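Local coordinates for protein 3-deoxy-d-manno-octulosonic-acid transferase (PDB 4BFC) that probably transfers Kdo (3-deoxy-D-manno-octulosonic acid) from CMP-Kdo to a lipid A precursor, this fragment being the C-terminal domain that binds the CMP-Kdo donor, at residues Asn41-Thr46 / Asp69-Cys74; Leu94-His99 / Ser110-Leu115; Ala52-Gln57 / Ser137-Gly142. All blocks are in the same frame, centred on the assembly; numbering follows the deposited sequence.

Interaction 1: Asn41-Thr46 / Asp69-Cys74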
# COMPACT_ATOMS: atom_id res chain seq x y z
N ASN A 41 17.69 -27.45 -17.70
CA ASN A 41 17.79 -26.97 -19.08
C ASN A 41 16.73 -25.93 -19.43
O ASN A 41 16.26 -25.85 -20.59
CB ASN A 41 17.76 -28.15 -20.08
CG ASN A 41 18.76 -29.23 -19.73
OD1 ASN A 41 19.97 -29.02 -19.79
ND2 ASN A 41 18.25 -30.39 -19.35
N ARG A 42 16.33 -25.12 -18.45
CA ARG A 42 15.51 -23.98 -18.73
C ARG A 42 16.35 -22.76 -18.31
O ARG A 42 17.30 -22.88 -17.46
CB ARG A 42 14.23 -23.97 -17.86
CG ARG A 42 13.30 -25.18 -18.06
CD ARG A 42 12.87 -25.27 -19.51
NE ARG A 42 11.97 -24.23 -20.04
CZ ARG A 42 10.65 -24.20 -19.90
NH1 ARG A 42 10.02 -25.18 -19.21
NH2 ARG A 42 9.96 -23.26 -20.52
N GLN A 43 16.06 -21.65 -18.96
CA GLN A 43 16.60 -20.34 -18.52
C GLN A 43 15.44 -19.57 -17.88
O GLN A 43 14.51 -19.16 -18.57
CB GLN A 43 17.19 -19.56 -19.66
CG GLN A 43 18.44 -20.19 -20.19
CD GLN A 43 18.93 -19.48 -21.44
OE1 GLN A 43 18.16 -19.14 -22.35
NE2 GLN A 43 20.21 -19.19 -21.45
N VAL A 44 15.55 -19.41 -16.55
CA VAL A 44 14.45 -18.80 -15.77
C VAL A 44 14.70 -17.30 -15.57
O VAL A 44 15.76 -16.93 -14.98
CB VAL A 44 14.35 -19.45 -14.39
CG1 VAL A 44 13.19 -18.80 -13.60
CG2 VAL A 44 14.06 -20.95 -14.63
N VAL A 45 13.79 -16.50 -16.12
CA VAL A 45 13.85 -15.02 -15.98
C VAL A 45 12.66 -14.61 -15.13
O VAL A 45 11.53 -15.07 -15.41
CB VAL A 45 13.91 -14.32 -17.37
CG1 VAL A 45 15.04 -14.96 -18.21
CG2 VAL A 45 12.62 -14.37 -18.20
N THR A 46 12.89 -13.70 -14.18
CA THR A 46 11.78 -13.40 -13.24
C THR A 46 11.45 -11.91 -13.20
O THR A 46 12.40 -11.05 -13.08
CB THR A 46 12.22 -13.94 -11.88
OG1 THR A 46 12.23 -15.36 -11.95
CG2 THR A 46 11.27 -13.54 -10.70
N ASP A 69 12.27 -19.73 -28.46
CA ASP A 69 13.22 -20.43 -27.64
C ASP A 69 12.46 -20.97 -26.44
O ASP A 69 12.29 -20.24 -25.46
CB ASP A 69 14.36 -19.47 -27.21
CG ASP A 69 15.44 -20.15 -26.42
OD1 ASP A 69 15.31 -21.36 -26.10
OD2 ASP A 69 16.45 -19.48 -26.10
N ARG A 70 12.02 -22.24 -26.53
CA ARG A 70 11.23 -22.96 -25.51
C ARG A 70 12.00 -23.22 -24.22
O ARG A 70 11.42 -23.69 -23.20
CB ARG A 70 10.71 -24.32 -26.04
CG ARG A 70 9.62 -24.22 -27.10
CD ARG A 70 8.72 -23.02 -26.92
NE ARG A 70 7.73 -23.24 -25.86
CZ ARG A 70 6.46 -23.54 -26.07
NH1 ARG A 70 6.00 -23.66 -27.32
NH2 ARG A 70 5.63 -23.73 -25.04
N LYS A 71 13.30 -22.96 -24.24
CA LYS A 71 14.11 -23.13 -23.04
C LYS A 71 13.73 -22.01 -22.02
O LYS A 71 13.88 -22.18 -20.82
CB LYS A 71 15.61 -23.01 -23.29
CG LYS A 71 16.38 -24.31 -23.53
CD LYS A 71 17.87 -24.02 -23.81
CE LYS A 71 18.62 -23.36 -22.64
NZ LYS A 71 19.63 -24.25 -21.96
N LEU A 72 13.37 -20.85 -22.55
CA LEU A 72 13.18 -19.67 -21.64
C LEU A 72 11.85 -19.90 -20.90
O LEU A 72 10.90 -20.44 -21.47
CB LEU A 72 13.03 -18.37 -22.46
CG LEU A 72 14.31 -17.76 -23.01
CD1 LEU A 72 13.93 -16.67 -23.98
CD2 LEU A 72 15.10 -17.14 -21.86
N VAL A 73 11.74 -19.37 -19.69
CA VAL A 73 10.41 -19.32 -19.04
C VAL A 73 10.51 -18.12 -18.15
O VAL A 73 11.58 -17.87 -17.56
CB VAL A 73 10.15 -20.56 -18.19
CG1 VAL A 73 11.28 -20.91 -17.20
CG2 VAL A 73 8.76 -20.46 -17.54
N CYS A 74 9.42 -17.38 -18.12
CA CYS A 74 9.36 -16.15 -17.24
C CYS A 74 8.46 -16.41 -16.05
O CYS A 74 7.29 -16.67 -16.21
CB CYS A 74 8.85 -15.01 -18.03
SG CYS A 74 8.75 -13.49 -17.09
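R42 and K71 meet where two neighbouring parallel strands, 43-50 and 72-78, begin. Helix 54-68 connects the strands, so the pair belongs to a beta-alpha-beta unit of the Rossmann-like domain, and the short segments 43-46 and 72-74 run 25° from parallel. R42 can be followed outward. Its CB already lies near K71 O, R42 CG stays 4.1 Å from K71 O, and R42 CD comes back to 3.5 Å from K71 O because the chain bends at chi2 (-59°) and chi3 (-69°). R42 NE then donates to K71 O at 2.9 Å, with the acceptor close to the guanidinium plane. The backbone N of Q43 reaches that carbonyl from the opposite face of its plane, so two N-H groups grip one oxygen. Further out, R42 CZ passes R70 O at 3.4 Å. R42 NH2 donates to L72 O at 3.1 Å and also bonds T111 O, while NH1 bonds H108 O. V73 CB packs over one face of the guanidinium group, 3.6 Å from R42 NH2, whereas K71 O and L72 O lie near its edge. Regular parallel pairing follows: V73 N donates to Q43 O, and V45 N to V73 O. On the face carrying V44 and V73 the two valines run alongside each other. On the other face, helix 185-197 touches Q43, V45 and L72. There V45 CG2 packs 3.8 Å from C74 CB.

Interaction 2: Leu94-His99 / Ser110-Leu115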
# COMPACT_ATOMS: atom_id res chain seq x y z
N LEU A 94 -1.77 -12.36 -24.42
CA LEU A 94 -0.54 -12.35 -25.16
C LEU A 94 -0.33 -13.72 -25.80
O LEU A 94 0.72 -13.96 -26.40
CB LEU A 94 0.63 -11.94 -24.24
CG LEU A 94 0.88 -10.44 -24.20
CD1 LEU A 94 1.80 -10.10 -23.04
CD2 LEU A 94 1.47 -9.82 -25.48
N ASN A 95 -1.30 -14.62 -25.65
CA ASN A 95 -1.20 -16.02 -26.13
C ASN A 95 0.02 -16.81 -25.65
O ASN A 95 0.66 -17.54 -26.42
CB ASN A 95 -1.33 -16.07 -27.66
CG ASN A 95 -2.63 -15.48 -28.14
OD1 ASN A 95 -3.69 -15.85 -27.65
ND2 ASN A 95 -2.57 -14.55 -29.09
N LEU A 96 0.35 -16.67 -24.36
CA LEU A 96 1.50 -17.34 -23.83
C LEU A 96 0.96 -18.45 -22.96
O LEU A 96 -0.04 -18.21 -22.23
CB LEU A 96 2.36 -16.34 -23.00
CG LEU A 96 3.01 -15.18 -23.79
CD1 LEU A 96 3.57 -14.09 -22.86
CD2 LEU A 96 4.08 -15.77 -24.70
N ILE A 97 1.57 -19.62 -23.01
CA ILE A 97 1.16 -20.75 -22.18
C ILE A 97 1.51 -20.41 -20.72
O ILE A 97 2.71 -20.27 -20.41
CB ILE A 97 1.79 -22.07 -22.63
CG1 ILE A 97 1.26 -22.47 -24.03
CG2 ILE A 97 1.56 -23.17 -21.58
CD1 ILE A 97 2.02 -23.60 -24.70
N THR A 98 0.51 -20.34 -19.84
CA THR A 98 0.69 -19.81 -18.46
C THR A 98 0.12 -20.78 -17.42
O THR A 98 -1.04 -21.22 -17.56
CB THR A 98 -0.05 -18.46 -18.34
OG1 THR A 98 0.35 -17.59 -19.41
CG2 THR A 98 0.22 -17.71 -16.94
N HIS A 99 0.96 -21.18 -16.48
CA HIS A 99 0.60 -22.03 -15.34
C HIS A 99 0.68 -21.23 -14.08
O HIS A 99 1.39 -20.18 -14.00
CB HIS A 99 1.47 -23.28 -15.34
CG HIS A 99 1.29 -24.08 -16.59
ND1 HIS A 99 0.07 -24.56 -17.00
CD2 HIS A 99 2.18 -24.36 -17.62
CE1 HIS A 99 0.22 -25.17 -18.21
NE2 HIS A 99 1.50 -25.04 -18.57
N SER A 110 6.15 -27.06 -21.56
CA SER A 110 5.36 -26.16 -22.37
C SER A 110 5.15 -24.76 -21.81
O SER A 110 4.63 -23.88 -22.49
CB SER A 110 3.93 -26.71 -22.62
OG SER A 110 3.42 -27.31 -21.44
N THR A 111 5.48 -24.62 -20.54
CA THR A 111 5.18 -23.37 -19.85
C THR A 111 6.07 -22.27 -20.33
O THR A 111 7.31 -22.43 -20.36
CB THR A 111 5.48 -23.52 -18.38
OG1 THR A 111 4.70 -24.58 -17.86
CG2 THR A 111 5.16 -22.17 -17.66
N GLN A 112 5.44 -21.17 -20.65
CA GLN A 112 6.15 -19.97 -21.15
C GLN A 112 6.19 -18.96 -20.02
O GLN A 112 7.16 -18.21 -19.89
CB GLN A 112 5.45 -19.41 -22.35
CG GLN A 112 5.56 -20.33 -23.58
CD GLN A 112 4.96 -19.73 -24.85
OE1 GLN A 112 3.74 -19.48 -24.96
NE2 GLN A 112 5.83 -19.46 -25.84
N VAL A 113 5.08 -18.88 -19.27
CA VAL A 113 5.04 -17.92 -18.12
C VAL A 113 4.53 -18.73 -16.93
O VAL A 113 3.54 -19.45 -17.04
CB VAL A 113 4.08 -16.75 -18.38
CG1 VAL A 113 3.96 -15.80 -17.14
CG2 VAL A 113 4.52 -15.95 -19.62
N TYR A 114 5.21 -18.62 -15.81
CA TYR A 114 4.70 -19.16 -14.60
C TYR A 114 4.23 -18.00 -13.74
O TYR A 114 5.06 -17.19 -13.29
CB TYR A 114 5.82 -19.92 -13.90
CG TYR A 114 5.31 -20.71 -12.74
CD1 TYR A 114 4.45 -21.81 -12.92
CD2 TYR A 114 5.65 -20.34 -11.42
CE1 TYR A 114 3.98 -22.55 -11.82
CE2 TYR A 114 5.24 -21.09 -10.31
CZ TYR A 114 4.35 -22.17 -10.53
OH TYR A 114 3.94 -22.89 -9.42
N LEU A 115 2.91 -17.91 -13.56
CA LEU A 115 2.37 -16.87 -12.66
C LEU A 115 2.46 -17.36 -11.22
O LEU A 115 1.77 -18.33 -10.79
CB LEU A 115 0.98 -16.53 -13.04
CG LEU A 115 0.25 -15.51 -12.19
CD1 LEU A 115 0.99 -14.14 -12.14
CD2 LEU A 115 -1.16 -15.31 -12.79
O HOH W 1 2.37 -20.30 -26.98
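Q112 and L96 cross at about a right angle, and the glutamine is turned so that its amide oxygen faces the backbone of the other segment. With its chain extended beyond CG (chi2 -175°), Q112 OE1 sits 3.7 Å from L96 CD2 and accepts from I97 N at 2.9 Å. That donor lies in the carbonyl plane, on a lone pair, and the N-H points almost straight at the oxygen (165°). The other end of the amide is held too, since Q112 NE2 bonds L66 O and N67 OD1; bonds at both ends should fix the rotation of the group. I97 lies obliquely to Q112, its CG2 branch resting 3.3 Å from S110 O. The carbonyl oxygen of I97, I97 O, is gripped twice, by Q112 N at 2.9 Å and by V113 N at 3.0 Å, which leads the chains into register. From here strands 98-100 and 113-115 pair in parallel, T98 with V113 and H99 with Y114, forming one margin of the domain's parallel sheet within this chain: 98-100 is an outermost strand. T98 and V113 stand abreast on one face, where helix 84-93 touches T98, and T98 OG1 turns back to donate to L96 O. L96 CD1 meets V113 CG2 at 3.9 Å. On the opposite face Y114 CD1 comes within 3.6 Å of H99 O, while the tyrosine hydroxyl is bonded to Q105 O and its ring is edge-to-face with W37. H99 O itself accepts from L115 N at 2.8 Å.

Interaction 3: Ala52-Gln57 / Ser137-Gly142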
# COMPACT_ATOMS: atom_id res chain seq x y z
N ALA A 52 1.27 -2.53 -12.77
CA ALA A 52 0.83 -2.17 -14.13
C ALA A 52 1.62 -0.92 -14.53
O ALA A 52 1.80 -0.00 -13.71
CB ALA A 52 -0.65 -1.86 -14.16
N PRO A 53 2.09 -0.83 -15.77
CA PRO A 53 1.90 -1.69 -16.97
C PRO A 53 3.15 -2.57 -17.20
O PRO A 53 3.39 -3.07 -18.32
CB PRO A 53 1.79 -0.64 -18.08
CG PRO A 53 2.80 0.35 -17.69
CD PRO A 53 2.70 0.47 -16.16
N GLU A 54 3.91 -2.82 -16.16
CA GLU A 54 5.21 -3.55 -16.27
C GLU A 54 5.03 -4.99 -16.82
O GLU A 54 5.86 -5.43 -17.61
CB GLU A 54 5.95 -3.60 -14.97
CG GLU A 54 6.37 -2.24 -14.43
CD GLU A 54 7.11 -2.34 -13.10
OE1 GLU A 54 6.65 -3.12 -12.19
OE2 GLU A 54 8.16 -1.69 -12.94
N GLU A 55 4.03 -5.75 -16.33
CA GLU A 55 3.79 -7.11 -16.83
C GLU A 55 3.47 -7.07 -18.33
O GLU A 55 4.14 -7.83 -19.08
CB GLU A 55 2.71 -7.88 -16.10
CG GLU A 55 2.87 -8.01 -14.56
CD GLU A 55 2.13 -6.91 -13.84
OE1 GLU A 55 1.40 -6.08 -14.46
OE2 GLU A 55 2.24 -6.87 -12.61
N GLN A 56 2.49 -6.25 -18.73
CA GLN A 56 2.15 -6.09 -20.14
C GLN A 56 3.43 -5.75 -20.96
O GLN A 56 3.72 -6.45 -21.98
CB GLN A 56 1.08 -5.01 -20.29
CG GLN A 56 0.67 -4.76 -21.73
CD GLN A 56 -0.11 -5.93 -22.26
OE1 GLN A 56 -1.06 -6.37 -21.63
NE2 GLN A 56 0.30 -6.45 -23.43
N GLN A 57 4.16 -4.71 -20.53
CA GLN A 57 5.28 -4.18 -21.34
C GLN A 57 6.43 -5.15 -21.46
O GLN A 57 6.97 -5.36 -22.58
CB GLN A 57 5.79 -2.82 -20.87
CG GLN A 57 4.74 -1.68 -20.93
CD GLN A 57 5.29 -0.35 -20.46
OE1 GLN A 57 4.72 0.70 -20.79
NE2 GLN A 57 6.31 -0.35 -19.66
N SER A 137 9.25 0.03 -10.86
CA SER A 137 10.40 0.87 -11.25
C SER A 137 10.33 1.35 -12.72
O SER A 137 11.10 2.28 -13.03
CB SER A 137 11.75 0.19 -10.95
OG SER A 137 11.90 -1.08 -11.69
N LEU A 138 9.48 0.70 -13.53
CA LEU A 138 9.10 1.20 -14.89
C LEU A 138 7.77 1.94 -14.92
O LEU A 138 7.57 2.76 -15.81
CB LEU A 138 9.16 0.07 -15.94
CG LEU A 138 10.50 -0.47 -16.37
CD1 LEU A 138 10.25 -1.76 -17.15
CD2 LEU A 138 11.16 0.59 -17.23
N ASN A 139 6.83 1.66 -13.98
CA ASN A 139 5.65 2.46 -13.89
C ASN A 139 5.89 3.89 -13.47
O ASN A 139 7.02 4.27 -13.11
CB ASN A 139 4.59 1.77 -13.00
CG ASN A 139 5.09 1.51 -11.61
OD1 ASN A 139 6.22 0.99 -11.39
ND2 ASN A 139 4.28 1.88 -10.64
N GLU A 140 4.82 4.71 -13.61
CA GLU A 140 4.85 6.13 -13.19
C GLU A 140 3.83 6.28 -12.08
O GLU A 140 2.73 5.80 -12.21
CB GLU A 140 4.41 7.05 -14.31
CG GLU A 140 5.31 7.04 -15.51
CD GLU A 140 6.53 7.92 -15.34
OE1 GLU A 140 6.71 8.64 -14.33
OE2 GLU A 140 7.34 7.88 -16.27
N PRO A 141 4.20 6.97 -11.01
CA PRO A 141 5.50 7.59 -10.88
C PRO A 141 6.59 6.59 -10.47
O PRO A 141 7.78 6.97 -10.38
CB PRO A 141 5.30 8.63 -9.75
CG PRO A 141 4.11 8.17 -9.02
CD PRO A 141 3.25 7.35 -9.95
N GLY A 142 6.21 5.32 -10.23
CA GLY A 142 7.17 4.33 -9.74
C GLY A 142 7.66 4.54 -8.32
O GLY A 142 6.92 5.08 -7.41
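E54 OE2 accepts from two consecutive backbone N-H groups, from L138 N at 2.8 Å and from S137 N at 2.9 Å. The bond from L138 is the straighter, 168° at its hydrogen. The two donors also use different sides of the oxygen: L138 N arrives on the anti side and S137 N on the syn side, the latter 32° out of the carboxylate plane. E54 can span the gap because its chain is extended beyond CG (chi2 179°), which carries the carboxylate from the first turn of helix 54-68 across to the loop that follows strand 131-134. The other oxygen, OE1, is held by G136 N and H51 N. Four backbone N-H groups thus surround this buried carboxylate and would fix its rotation. The aliphatic part of E54 contributes as well, E54 CG lying 3.9 Å from L138 CB as the two side chains cross obliquely. Beside the carboxylate, N139 CB comes within 3.4 Å of A52 O and within 3.9 Å of P53 CD. P53 follows a cis peptide bond and occupies the N-cap position of helix 54-68. On the loop side, R162 bonds the carbonyls of L138 and N139, while S137 OG bonds V134 O and G160 N. A52 additionally packs against N165 of the second subunit. The contact joins the start of helix 54-68, just after strand 43-50, to the loop after strand 131-134. Both lie at the C-terminal ends of parallel strands, the edge along which Rossmann-like domains, including those of GT-B glycosyltransferases, typically place their nucleotide-binding sites.

The three contacts belong to one domain built on a parallel sheet. Interactions 1 and 2 have centres 11 Å apart and share this sheet: strands 72-78 and 113-115 are neighbours, and C74 O probably accepts a hydrogen bond from Y114 N. Interaction 1 closes before interaction 2 opens. Interaction 3 lies farther off, its centre 22 Å from that of interaction 1 and 20 Å from that of interaction 2, but L94 packs on Q56. Helix 54-68 begins at interaction 3 and leads to strand 72-78 of interaction 1. The segments of 1 and 3 alternate along the chain, whereas interaction 2 falls wholly between those of interaction 3. Local strand pairing is thereby combined with a long-range tie between a helix start and a loop.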